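Local coordinates for lipoprotein (Mycoplasma mycoides subsp. capri, PDB 7ADK) that probably acts as a chymotrypsin-like serine protease of the PA clan at the mycoplasma cell surface, cleaving immunoglobulin as related mycoplasma proteases do, at residues Tyr182-Tyr187 with Tyr699-Arg704; Glu206-Glu211 with Tyr232-Leu237; Gln214-Lys219 with Asp795-Phe800; Lys238-Pro243 with Ala715-Asn720. One frame throughout, in Å; residues are numbered along the deposited sequence.

The four contacts form one continuous patch of packing, lying 21 to 35 Å from the centre of the chain, in which residues 182-243 fold against segments between residues 699 and 800. Contact 1 and contact 4 meet directly, with Tyr703 CD1 3.7 Å from Val719 CG2. Contact 4 also touches contact 3, where Phe800 CZ lies 3.7 Å from Ile717 CG2. Contact 2, the most peripheral, is joined to contact 3 through Gly209 and Leu799 and to contact 4 through Tyr233 and residues 238-241. Contacts 1 and 2 have centres 24 Å apart and do not touch. Three contacts span hundreds of residues; contact 2 is local.

Contact 1. Residues Tyr182-Tyr187 with Tyr699-Arg704; sequences YDNERY and YQIGYR
Gln700 NE2 is gripped by two acceptors, Tyr187 OH across the contact and the carbonyl oxygen of Val251. The bond from Gln700 NE2 to Tyr187 OH is 3.0 Å long and close to straight (163°), and the phenol oxygen lies practically in the amide plane. Gln700 reaches it through a chain bent at its second torsion, because its CB points away from helix 176-192. At the other end of the same amide, Gln700 OE1 accepts Tyr703 N at 3.0 Å, so both ends of the group are held and its rotation is fixed.

The apolar half is a CH-pi contact. Ile701 CB sits over one face of the Tyr187 ring, 3.8 Å from its centroid and only 15° off the normal, while Ile701 CG2 lies 3.6 Å from Tyr187 CD2. With CG anti to the backbone N (chi1 -163°), Tyr187 extends its ring past Ile701 in the opposite direction. The other branch of the isoleucine ends at Asp183, whose CB is 3.8 Å from Ile701 CD1. The Asp183 carboxylate is taken by the hydroxyls of Tyr161 and Tyr171, and Asn184 ND2 binds Asp222. Every touching residue is buried. The arrangement is helix-on-loop packing, with helix 176-192 docked on the connection leading to strand 712-714, part of the mixed sheet that is probably one barrel of the PA-clan peptidase fold.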
# COMPACT_ATOMS: atom_id res chain seq x y z
N TYR B 182 38.84 -4.79 7.89
CA TYR B 182 38.01 -4.84 9.10
C TYR B 182 36.68 -5.59 8.88
O TYR B 182 36.32 -6.47 9.67
CB TYR B 182 37.78 -3.41 9.58
CG TYR B 182 37.02 -3.32 10.88
CD1 TYR B 182 37.70 -3.47 12.10
CD2 TYR B 182 35.61 -3.20 10.88
CE1 TYR B 182 36.99 -3.50 13.31
CE2 TYR B 182 34.90 -3.24 12.08
CZ TYR B 182 35.59 -3.41 13.30
OH TYR B 182 34.91 -3.54 14.46
N ASP B 183 35.97 -5.26 7.81
CA ASP B 183 34.69 -5.88 7.43
C ASP B 183 34.84 -7.31 6.93
O ASP B 183 34.00 -8.16 7.22
CB ASP B 183 34.00 -5.04 6.36
CG ASP B 183 33.59 -3.63 6.79
OD1 ASP B 183 33.25 -3.45 7.98
OD2 ASP B 183 33.55 -2.72 5.93
N ASN B 184 35.91 -7.64 6.21
CA ASN B 184 36.13 -8.98 5.69
C ASN B 184 36.48 -9.98 6.81
O ASN B 184 35.99 -11.10 6.79
CB ASN B 184 37.19 -8.89 4.59
CG ASN B 184 37.48 -10.21 3.93
OD1 ASN B 184 36.75 -10.68 3.08
ND2 ASN B 184 38.54 -10.86 4.31
N GLU B 185 37.21 -9.59 7.87
CA GLU B 185 37.44 -10.49 9.01
C GLU B 185 36.18 -10.72 9.87
O GLU B 185 36.21 -11.56 10.77
CB GLU B 185 38.68 -10.08 9.82
CG GLU B 185 38.49 -8.93 10.81
CD GLU B 185 39.57 -8.81 11.90
OE1 GLU B 185 40.52 -9.60 11.94
OE2 GLU B 185 39.45 -7.92 12.76
N ARG B 186 35.09 -10.00 9.61
CA ARG B 186 33.76 -10.15 10.23
C ARG B 186 32.79 -10.88 9.30
O ARG B 186 32.10 -11.79 9.73
CB ARG B 186 33.23 -8.77 10.62
CG ARG B 186 34.06 -8.22 11.74
CD ARG B 186 33.84 -6.79 12.15
NE ARG B 186 34.59 -6.48 13.37
CZ ARG B 186 35.90 -6.59 13.56
NH1 ARG B 186 36.74 -6.75 12.59
NH2 ARG B 186 36.38 -6.57 14.76
N TYR B 187 32.83 -10.58 8.01
CA TYR B 187 32.05 -11.28 7.00
C TYR B 187 32.45 -12.75 6.91
O TYR B 187 31.60 -13.63 6.83
CB TYR B 187 32.24 -10.56 5.66
CG TYR B 187 31.19 -10.93 4.64
CD1 TYR B 187 29.94 -10.30 4.70
CD2 TYR B 187 31.45 -11.90 3.65
CE1 TYR B 187 28.94 -10.64 3.78
CE2 TYR B 187 30.46 -12.23 2.72
CZ TYR B 187 29.20 -11.61 2.79
OH TYR B 187 28.24 -11.92 1.89
N TYR B 699 28.35 -1.27 0.40
CA TYR B 699 29.45 -1.87 1.16
C TYR B 699 29.16 -3.37 1.46
O TYR B 699 29.48 -3.88 2.53
CB TYR B 699 29.76 -1.03 2.42
CG TYR B 699 30.45 0.32 2.23
CD1 TYR B 699 29.88 1.33 1.43
CD2 TYR B 699 31.66 0.60 2.91
CE1 TYR B 699 30.51 2.59 1.29
CE2 TYR B 699 32.28 1.86 2.80
CZ TYR B 699 31.70 2.86 1.98
OH TYR B 699 32.27 4.08 1.91
N GLN B 700 28.52 -4.09 0.55
CA GLN B 700 28.40 -5.56 0.59
C GLN B 700 29.74 -6.24 0.24
O GLN B 700 30.34 -5.92 -0.78
CB GLN B 700 27.27 -6.00 -0.35
CG GLN B 700 26.41 -7.14 0.21
CD GLN B 700 27.08 -8.50 0.19
OE1 GLN B 700 27.51 -8.99 -0.83
NE2 GLN B 700 27.16 -9.17 1.30
N ILE B 701 30.21 -7.18 1.07
CA ILE B 701 31.49 -7.87 0.83
C ILE B 701 31.35 -9.00 -0.20
O ILE B 701 32.23 -9.18 -1.04
CB ILE B 701 32.07 -8.40 2.16
CG1 ILE B 701 32.38 -7.28 3.17
CG2 ILE B 701 33.29 -9.31 1.96
CD1 ILE B 701 33.55 -6.39 2.82
N GLY B 702 30.26 -9.75 -0.16
CA GLY B 702 30.09 -10.99 -0.93
C GLY B 702 30.16 -10.80 -2.43
O GLY B 702 30.87 -11.54 -3.11
N TYR B 703 29.43 -9.83 -2.98
CA TYR B 703 29.42 -9.55 -4.41
C TYR B 703 30.63 -8.74 -4.92
O TYR B 703 30.90 -8.75 -6.12
CB TYR B 703 28.12 -8.83 -4.76
CG TYR B 703 26.86 -9.67 -4.70
CD1 TYR B 703 26.80 -10.86 -5.45
CD2 TYR B 703 25.73 -9.24 -3.99
CE1 TYR B 703 25.63 -11.63 -5.46
CE2 TYR B 703 24.55 -10.01 -4.00
CZ TYR B 703 24.50 -11.22 -4.73
OH TYR B 703 23.39 -11.99 -4.71
N ARG B 704 31.35 -8.01 -4.06
CA ARG B 704 32.47 -7.15 -4.47
C ARG B 704 33.67 -7.96 -4.98
O ARG B 704 34.18 -8.83 -4.28
CB ARG B 704 32.87 -6.25 -3.30
CG ARG B 704 33.76 -5.07 -3.72
CD ARG B 704 34.49 -4.46 -2.52
NE ARG B 704 33.58 -4.15 -1.41
CZ ARG B 704 33.87 -3.50 -0.31
NH1 ARG B 704 35.01 -2.92 -0.11
NH2 ARG B 704 32.99 -3.40 0.64

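Contact 2. Residues Glu206-Glu211 with Tyr232-Leu237; sequences EYRGLE and YYNAAL
Three flat groups converge here: the Arg208 guanidinium has the Glu206 carboxylate carbon and the Leu237 carbonyl oxygen at its edge, near its plane, and the Asn234 amide comes at its tip with the two planes 80° apart. The carboxylate and amide planes are themselves turned 59° from each other. The setting is a helix N-terminus facing a type I beta turn: Tyr207 occupies the N-cap position of helix 208-212, and the turn runs from Asn234 to Leu237, closed by Leu237 N bonding to Asn234 O.

Glu206 OE2 is the focus, accepting three N-H groups. Arg208 grips it side-on with two nitrogens, NH2 and NE, both directed at this one oxygen; the Arg208 NH2 to Glu206 OE2 distance of 2.8 Å marks a salt bridge. Asn234 ND2 supplies the third bond, also 2.8 Å to Glu206 OE2 and similarly bent (145°), on the anti lone pair of the carboxylate. The chains are shaped for this: Glu206, with CG anti to the backbone N, bends at its second torsion, and Arg208 folds back at its own. So many donors, beside a helix start, would be expected to favour the charged carboxylate. Leu237 lies alongside, with Leu237 CB 3.8 Å from Arg208 NH2 and the methyl Leu237 CD2 3.5 Å from Glu206 OE2.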
# COMPACT_ATOMS: atom_id res chain seq x y z
N GLU B 206 52.54 -22.57 -3.49
CA GLU B 206 51.74 -21.93 -4.56
C GLU B 206 50.93 -20.69 -4.14
O GLU B 206 50.20 -20.11 -4.93
CB GLU B 206 50.91 -23.01 -5.30
CG GLU B 206 50.44 -22.68 -6.71
CD GLU B 206 51.53 -22.25 -7.69
OE1 GLU B 206 52.71 -22.65 -7.51
OE2 GLU B 206 51.21 -21.54 -8.68
N TYR B 207 51.16 -20.18 -2.94
CA TYR B 207 50.74 -18.87 -2.47
C TYR B 207 51.51 -17.71 -3.12
O TYR B 207 51.26 -16.56 -2.80
CB TYR B 207 50.78 -18.83 -0.94
CG TYR B 207 49.84 -19.82 -0.27
CD1 TYR B 207 48.49 -19.90 -0.67
CD2 TYR B 207 50.33 -20.68 0.73
CE1 TYR B 207 47.63 -20.84 -0.07
CE2 TYR B 207 49.47 -21.62 1.33
CZ TYR B 207 48.12 -21.70 0.93
OH TYR B 207 47.31 -22.60 1.52
N ARG B 208 52.35 -17.95 -4.13
CA ARG B 208 52.83 -16.89 -5.03
C ARG B 208 51.68 -16.15 -5.72
O ARG B 208 51.81 -14.96 -5.97
CB ARG B 208 53.88 -17.44 -6.01
CG ARG B 208 53.38 -18.49 -7.00
CD ARG B 208 52.96 -17.92 -8.34
NE ARG B 208 52.30 -18.92 -9.18
CZ ARG B 208 51.80 -18.76 -10.37
NH1 ARG B 208 51.90 -17.66 -11.06
NH2 ARG B 208 51.16 -19.76 -10.89
N GLY B 209 50.53 -16.77 -5.96
CA GLY B 209 49.32 -16.05 -6.37
C GLY B 209 48.78 -15.12 -5.27
O GLY B 209 48.53 -13.95 -5.50
N LEU B 210 48.72 -15.60 -4.03
CA LEU B 210 48.39 -14.81 -2.85
C LEU B 210 49.42 -13.69 -2.55
O LEU B 210 49.10 -12.75 -1.86
CB LEU B 210 48.16 -15.81 -1.69
CG LEU B 210 48.00 -15.23 -0.27
CD1 LEU B 210 47.12 -16.14 0.59
CD2 LEU B 210 49.34 -15.10 0.46
N GLU B 211 50.64 -13.73 -3.09
CA GLU B 211 51.54 -12.57 -3.09
C GLU B 211 51.43 -11.72 -4.36
O GLU B 211 51.62 -10.51 -4.31
CB GLU B 211 52.99 -13.02 -2.85
CG GLU B 211 53.22 -13.61 -1.45
CD GLU B 211 53.34 -12.57 -0.32
OE1 GLU B 211 53.88 -12.93 0.75
OE2 GLU B 211 52.93 -11.40 -0.48
N TYR B 232 41.79 -20.02 -8.42
CA TYR B 232 43.06 -20.38 -9.03
C TYR B 232 43.05 -21.88 -9.34
O TYR B 232 42.36 -22.65 -8.67
CB TYR B 232 44.15 -19.99 -8.02
CG TYR B 232 43.86 -20.38 -6.58
CD1 TYR B 232 44.00 -21.72 -6.16
CD2 TYR B 232 43.36 -19.43 -5.68
CE1 TYR B 232 43.62 -22.10 -4.86
CE2 TYR B 232 42.97 -19.81 -4.39
CZ TYR B 232 43.12 -21.14 -3.97
OH TYR B 232 42.75 -21.48 -2.71
N TYR B 233 43.83 -22.34 -10.32
CA TYR B 233 44.15 -23.77 -10.47
C TYR B 233 45.56 -23.89 -11.07
O TYR B 233 45.86 -23.27 -12.08
CB TYR B 233 43.11 -24.50 -11.33
CG TYR B 233 43.37 -25.99 -11.42
CD1 TYR B 233 43.01 -26.82 -10.35
CD2 TYR B 233 44.02 -26.53 -12.55
CE1 TYR B 233 43.28 -28.20 -10.42
CE2 TYR B 233 44.29 -27.91 -12.61
CZ TYR B 233 43.91 -28.75 -11.55
OH TYR B 233 44.15 -30.09 -11.61
N ASN B 234 46.43 -24.65 -10.40
CA ASN B 234 47.88 -24.44 -10.53
C ASN B 234 48.69 -25.71 -10.79
O ASN B 234 49.92 -25.64 -10.75
CB ASN B 234 48.39 -23.69 -9.29
CG ASN B 234 47.74 -22.35 -9.05
OD1 ASN B 234 46.56 -22.25 -8.77
ND2 ASN B 234 48.47 -21.27 -9.14
N ALA B 235 48.08 -26.86 -11.10
CA ALA B 235 48.83 -28.10 -11.32
C ALA B 235 49.84 -27.98 -12.49
O ALA B 235 50.95 -28.51 -12.40
CB ALA B 235 47.83 -29.25 -11.52
N ALA B 236 49.50 -27.23 -13.55
CA ALA B 236 50.41 -26.75 -14.60
C ALA B 236 50.50 -25.20 -14.64
O ALA B 236 50.64 -24.60 -15.70
CB ALA B 236 49.98 -27.38 -15.93
N LEU B 237 50.36 -24.55 -13.47
CA LEU B 237 50.31 -23.08 -13.23
C LEU B 237 49.17 -22.33 -13.97
O LEU B 237 49.15 -21.11 -14.03
CB LEU B 237 51.71 -22.46 -13.46
CG LEU B 237 52.89 -23.18 -12.77
CD1 LEU B 237 54.20 -22.46 -13.07
CD2 LEU B 237 52.76 -23.27 -11.25

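Contact 3. Residues Gln214-Lys219 with Asp795-Phe800; sequences QENIKK and DYKNLF
Neither segment is regular helix or strand: residues 795-800 pass through a type I' beta turn from Tyr796 to Leu799, closed by Leu799 N to Tyr796 O at 3.0 Å, and residues 214-219 run past it with Asn216 and Tyr796 CA atoms 7.0 Å apart. Asn216 fills the middle. Its CG sits in the crowded position between backbone N and carbonyl carbon (chi1 55°), which brings ND2 to the edge of the Tyr796 ring, 3.8 Å from Tyr796 CD1. On another side Asn216 ND2 lies 3.5 Å from Leu799 CD2. The turn belongs to the connection between the antiparallel strands 783-792 and 807-809, and opens with an Asx turn: Asp795 OD1 accepts Lys797 N at 2.9 Å. Lys797 is further tied by NZ to Asp795 O, and its chain, bent at the second torsion, crosses Glu215 obliquely, with Lys797 CD 4.1 Å from Glu215 CB. Lys218 extends beyond CG and crosses Phe800 at about a right angle. Its ammonium meets the ring at the edge, near its plane, with Lys218 NZ 3.9 Å from Phe800 CZ, and is hydrogen-bonded to Ser705 OG; Tyr796 OH likewise bonds Asp714.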
# COMPACT_ATOMS: atom_id res chain seq x y z
N GLN B 214 49.52 -8.42 -4.32
CA GLN B 214 50.06 -7.12 -3.89
C GLN B 214 49.83 -6.01 -4.94
O GLN B 214 49.79 -4.83 -4.59
CB GLN B 214 51.54 -7.22 -3.50
CG GLN B 214 51.74 -7.92 -2.14
CD GLN B 214 53.14 -7.73 -1.57
OE1 GLN B 214 53.76 -6.68 -1.66
NE2 GLN B 214 53.70 -8.72 -0.94
N GLU B 215 49.61 -6.36 -6.20
CA GLU B 215 49.19 -5.42 -7.25
C GLU B 215 47.69 -5.08 -7.17
O GLU B 215 47.30 -3.94 -7.44
CB GLU B 215 49.54 -6.02 -8.62
CG GLU B 215 50.96 -5.71 -9.11
CD GLU B 215 52.08 -5.88 -8.08
OE1 GLU B 215 52.77 -4.88 -7.78
OE2 GLU B 215 52.31 -7.01 -7.60
N ASN B 216 46.83 -6.02 -6.79
CA ASN B 216 45.39 -5.87 -6.62
C ASN B 216 44.91 -6.90 -5.59
O ASN B 216 45.22 -8.08 -5.72
CB ASN B 216 44.67 -6.08 -7.96
CG ASN B 216 45.01 -7.41 -8.60
OD1 ASN B 216 46.08 -7.62 -9.15
ND2 ASN B 216 44.12 -8.37 -8.56
N ILE B 217 44.08 -6.52 -4.63
CA ILE B 217 44.06 -7.18 -3.30
C ILE B 217 42.77 -7.98 -3.12
O ILE B 217 41.71 -7.54 -3.55
CB ILE B 217 44.22 -6.09 -2.20
CG1 ILE B 217 45.64 -5.47 -2.18
CG2 ILE B 217 43.81 -6.54 -0.79
CD1 ILE B 217 46.72 -6.23 -1.40
N LYS B 218 42.91 -9.17 -2.52
CA LYS B 218 41.93 -10.24 -2.19
C LYS B 218 42.52 -11.09 -1.05
O LYS B 218 43.53 -10.68 -0.48
CB LYS B 218 41.65 -11.10 -3.44
CG LYS B 218 41.04 -10.26 -4.56
CD LYS B 218 40.40 -10.99 -5.73
CE LYS B 218 39.67 -9.91 -6.53
NZ LYS B 218 38.84 -10.40 -7.62
N LYS B 219 42.02 -12.30 -0.76
CA LYS B 219 42.80 -13.35 -0.07
C LYS B 219 42.33 -14.75 -0.46
O LYS B 219 41.15 -15.02 -0.44
CB LYS B 219 42.78 -13.12 1.45
CG LYS B 219 43.95 -13.81 2.17
CD LYS B 219 44.09 -13.31 3.61
CE LYS B 219 45.31 -13.92 4.31
NZ LYS B 219 45.48 -13.37 5.67
N ASP B 795 43.29 -5.16 -15.70
CA ASP B 795 44.36 -6.15 -15.82
C ASP B 795 44.75 -6.68 -14.44
O ASP B 795 45.05 -5.90 -13.53
CB ASP B 795 45.54 -5.49 -16.56
CG ASP B 795 46.68 -6.44 -16.92
OD1 ASP B 795 46.82 -7.51 -16.30
OD2 ASP B 795 47.44 -6.11 -17.85
N TYR B 796 44.75 -8.00 -14.28
CA TYR B 796 45.06 -8.70 -13.04
C TYR B 796 46.52 -9.17 -12.89
O TYR B 796 46.82 -9.95 -12.00
CB TYR B 796 44.08 -9.87 -12.90
CG TYR B 796 42.62 -9.48 -12.89
CD1 TYR B 796 42.08 -8.87 -11.75
CD2 TYR B 796 41.80 -9.78 -13.99
CE1 TYR B 796 40.70 -8.60 -11.69
CE2 TYR B 796 40.42 -9.49 -13.93
CZ TYR B 796 39.86 -8.94 -12.77
OH TYR B 796 38.53 -8.76 -12.63
N LYS B 797 47.44 -8.74 -13.77
CA LYS B 797 48.89 -9.02 -13.66
C LYS B 797 49.19 -10.52 -13.54
O LYS B 797 49.99 -10.96 -12.73
CB LYS B 797 49.53 -8.15 -12.56
CG LYS B 797 49.57 -6.65 -12.87
CD LYS B 797 48.28 -5.90 -12.54
CE LYS B 797 48.36 -4.42 -12.92
NZ LYS B 797 47.06 -3.75 -12.70
N ASN B 798 48.49 -11.31 -14.35
CA ASN B 798 48.51 -12.78 -14.40
C ASN B 798 48.01 -13.53 -13.14
O ASN B 798 48.17 -14.75 -13.06
CB ASN B 798 49.84 -13.30 -14.96
CG ASN B 798 50.16 -12.78 -16.34
OD1 ASN B 798 51.03 -11.95 -16.53
ND2 ASN B 798 49.46 -13.21 -17.35
N LEU B 799 47.37 -12.87 -12.17
CA LEU B 799 46.81 -13.52 -10.98
C LEU B 799 45.80 -14.63 -11.33
O LEU B 799 45.80 -15.72 -10.75
CB LEU B 799 46.13 -12.43 -10.14
CG LEU B 799 45.56 -12.90 -8.79
CD1 LEU B 799 46.68 -13.16 -7.80
CD2 LEU B 799 44.66 -11.82 -8.22
N PHE B 800 44.97 -14.33 -12.33
CA PHE B 800 43.96 -15.20 -12.93
C PHE B 800 44.46 -15.82 -14.25
O PHE B 800 43.68 -16.07 -15.17
CB PHE B 800 42.66 -14.39 -13.07
CG PHE B 800 41.97 -14.00 -11.77
CD1 PHE B 800 41.93 -12.65 -11.36
CD2 PHE B 800 41.38 -14.98 -10.96
CE1 PHE B 800 41.32 -12.29 -10.15
CE2 PHE B 800 40.77 -14.62 -9.74
CZ PHE B 800 40.75 -13.28 -9.33

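Contact 4. Residues Lys238-Pro243 with Ala715-Asn720; sequences KGFTLP and AFITVN
This is a buried, apolar contact between an extended stretch, residues 238-243, and the short, weakly bonded helix 715-719 that directly follows strand 712-714 of the mixed sheet. Phe240 and Leu242, two residues apart in an extended backbone, both direct CB toward the helix. Both reach Phe716, and each has a further partner: Ile717 for Phe240, Asn720 for Leu242.

Leu242, with CG anti to the backbone N (chi1 175°), rests CD1 against two partners: it is 3.7 Å from Phe716 CZ, approaching that ring obliquely, and 3.8 Å from Asn720 CG. Leucine and asparagine slide past each other in opposite directions. Phe240 crosses Ile717 at about a right angle, its CZ 3.8 Å from Ile717 CD1. The two phenylalanines touch more loosely, Phe240 CD2 lying at the edge of the Phe716 ring and 4.3 Å from Phe716 CE2. Beyond these, Tyr803 meets the Phe240 ring, and Phe741 and Tyr743 of strand 737-747 touch Leu242 and Phe716.

The ND2 of Asn720 is used within its own segment: it donates to Phe716 O at 2.9 Å, nearly straight (172°) and in the amide plane, which fixes how the flat group is turned. Its CG and OD1 are thereby presented to Leu242. No hydrogen bond crosses between the segments, so the joint rests on the fit of aliphatic and aromatic carbon and on exclusion of water, with little directional constraint.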
# COMPACT_ATOMS: atom_id res chain seq x y z
N LYS B 238 48.21 -23.09 -14.52
CA LYS B 238 47.25 -22.71 -15.56
C LYS B 238 45.88 -23.35 -15.28
O LYS B 238 45.82 -24.52 -14.89
CB LYS B 238 47.84 -23.18 -16.90
CG LYS B 238 47.08 -22.86 -18.19
CD LYS B 238 47.78 -23.52 -19.38
CE LYS B 238 47.17 -23.18 -20.74
NZ LYS B 238 47.55 -21.86 -21.23
N GLY B 239 44.81 -22.61 -15.59
CA GLY B 239 43.40 -23.03 -15.54
C GLY B 239 42.53 -22.26 -14.54
O GLY B 239 43.03 -21.59 -13.64
N PHE B 240 41.21 -22.41 -14.66
CA PHE B 240 40.16 -21.90 -13.78
C PHE B 240 39.23 -23.00 -13.26
O PHE B 240 38.83 -23.88 -14.01
CB PHE B 240 39.26 -20.92 -14.52
CG PHE B 240 39.69 -19.49 -14.70
CD1 PHE B 240 40.63 -18.90 -13.85
CD2 PHE B 240 38.99 -18.70 -15.62
CE1 PHE B 240 40.83 -17.52 -13.90
CE2 PHE B 240 39.18 -17.32 -15.67
CZ PHE B 240 40.08 -16.73 -14.77
N THR B 241 38.77 -22.87 -12.02
CA THR B 241 37.70 -23.69 -11.46
C THR B 241 36.44 -22.85 -11.26
O THR B 241 36.44 -21.93 -10.45
CB THR B 241 38.13 -24.33 -10.13
OG1 THR B 241 39.27 -25.13 -10.32
CG2 THR B 241 37.06 -25.24 -9.56
N LEU B 242 35.35 -23.19 -11.94
CA LEU B 242 34.03 -22.58 -11.80
C LEU B 242 33.15 -23.50 -10.94
O LEU B 242 33.01 -24.68 -11.29
CB LEU B 242 33.46 -22.37 -13.21
CG LEU B 242 32.02 -21.85 -13.24
CD1 LEU B 242 31.88 -20.75 -14.29
CD2 LEU B 242 31.02 -22.95 -13.58
N PRO B 243 32.60 -23.05 -9.80
CA PRO B 243 31.92 -23.91 -8.82
C PRO B 243 30.40 -24.00 -9.00
O PRO B 243 29.77 -23.08 -9.52
CB PRO B 243 32.26 -23.27 -7.48
CG PRO B 243 32.23 -21.80 -7.84
CD PRO B 243 32.84 -21.75 -9.23
N ALA B 715 31.72 -9.76 -12.99
CA ALA B 715 30.69 -10.77 -12.86
C ALA B 715 31.21 -12.19 -13.03
O ALA B 715 30.80 -13.06 -12.28
CB ALA B 715 29.59 -10.49 -13.86
N PHE B 716 32.12 -12.48 -13.97
CA PHE B 716 32.49 -13.88 -14.19
C PHE B 716 33.31 -14.45 -13.04
O PHE B 716 33.04 -15.57 -12.59
CB PHE B 716 33.13 -14.07 -15.56
CG PHE B 716 33.37 -15.52 -15.88
CD1 PHE B 716 32.32 -16.32 -16.34
CD2 PHE B 716 34.63 -16.10 -15.64
CE1 PHE B 716 32.51 -17.70 -16.53
CE2 PHE B 716 34.82 -17.48 -15.83
CZ PHE B 716 33.75 -18.28 -16.26
N ILE B 717 34.23 -13.68 -12.45
CA ILE B 717 35.02 -14.11 -11.28
C ILE B 717 34.18 -14.21 -9.99
O ILE B 717 34.66 -14.79 -9.02
CB ILE B 717 36.26 -13.19 -11.13
CG1 ILE B 717 37.15 -13.20 -12.39
CG2 ILE B 717 37.13 -13.49 -9.90
CD1 ILE B 717 37.78 -14.55 -12.73
N THR B 718 32.92 -13.75 -9.98
CA THR B 718 32.18 -13.50 -8.73
C THR B 718 30.74 -14.05 -8.72
O THR B 718 30.29 -14.62 -7.74
CB THR B 718 32.14 -11.98 -8.45
OG1 THR B 718 33.39 -11.38 -8.70
CG2 THR B 718 31.75 -11.68 -7.06
N VAL B 719 30.02 -13.89 -9.83
CA VAL B 719 28.56 -14.04 -10.00
C VAL B 719 28.25 -14.68 -11.37
O VAL B 719 27.33 -14.28 -12.06
CB VAL B 719 27.82 -12.69 -9.80
CG1 VAL B 719 26.33 -12.88 -9.53
CG2 VAL B 719 28.34 -11.87 -8.62
N ASN B 720 29.05 -15.66 -11.79
CA ASN B 720 28.95 -16.34 -13.09
C ASN B 720 27.59 -17.03 -13.35
O ASN B 720 27.20 -17.22 -14.50
CB ASN B 720 30.11 -17.36 -13.24
CG ASN B 720 30.49 -18.10 -11.97
OD1 ASN B 720 29.79 -18.98 -11.49
ND2 ASN B 720 31.57 -17.72 -11.34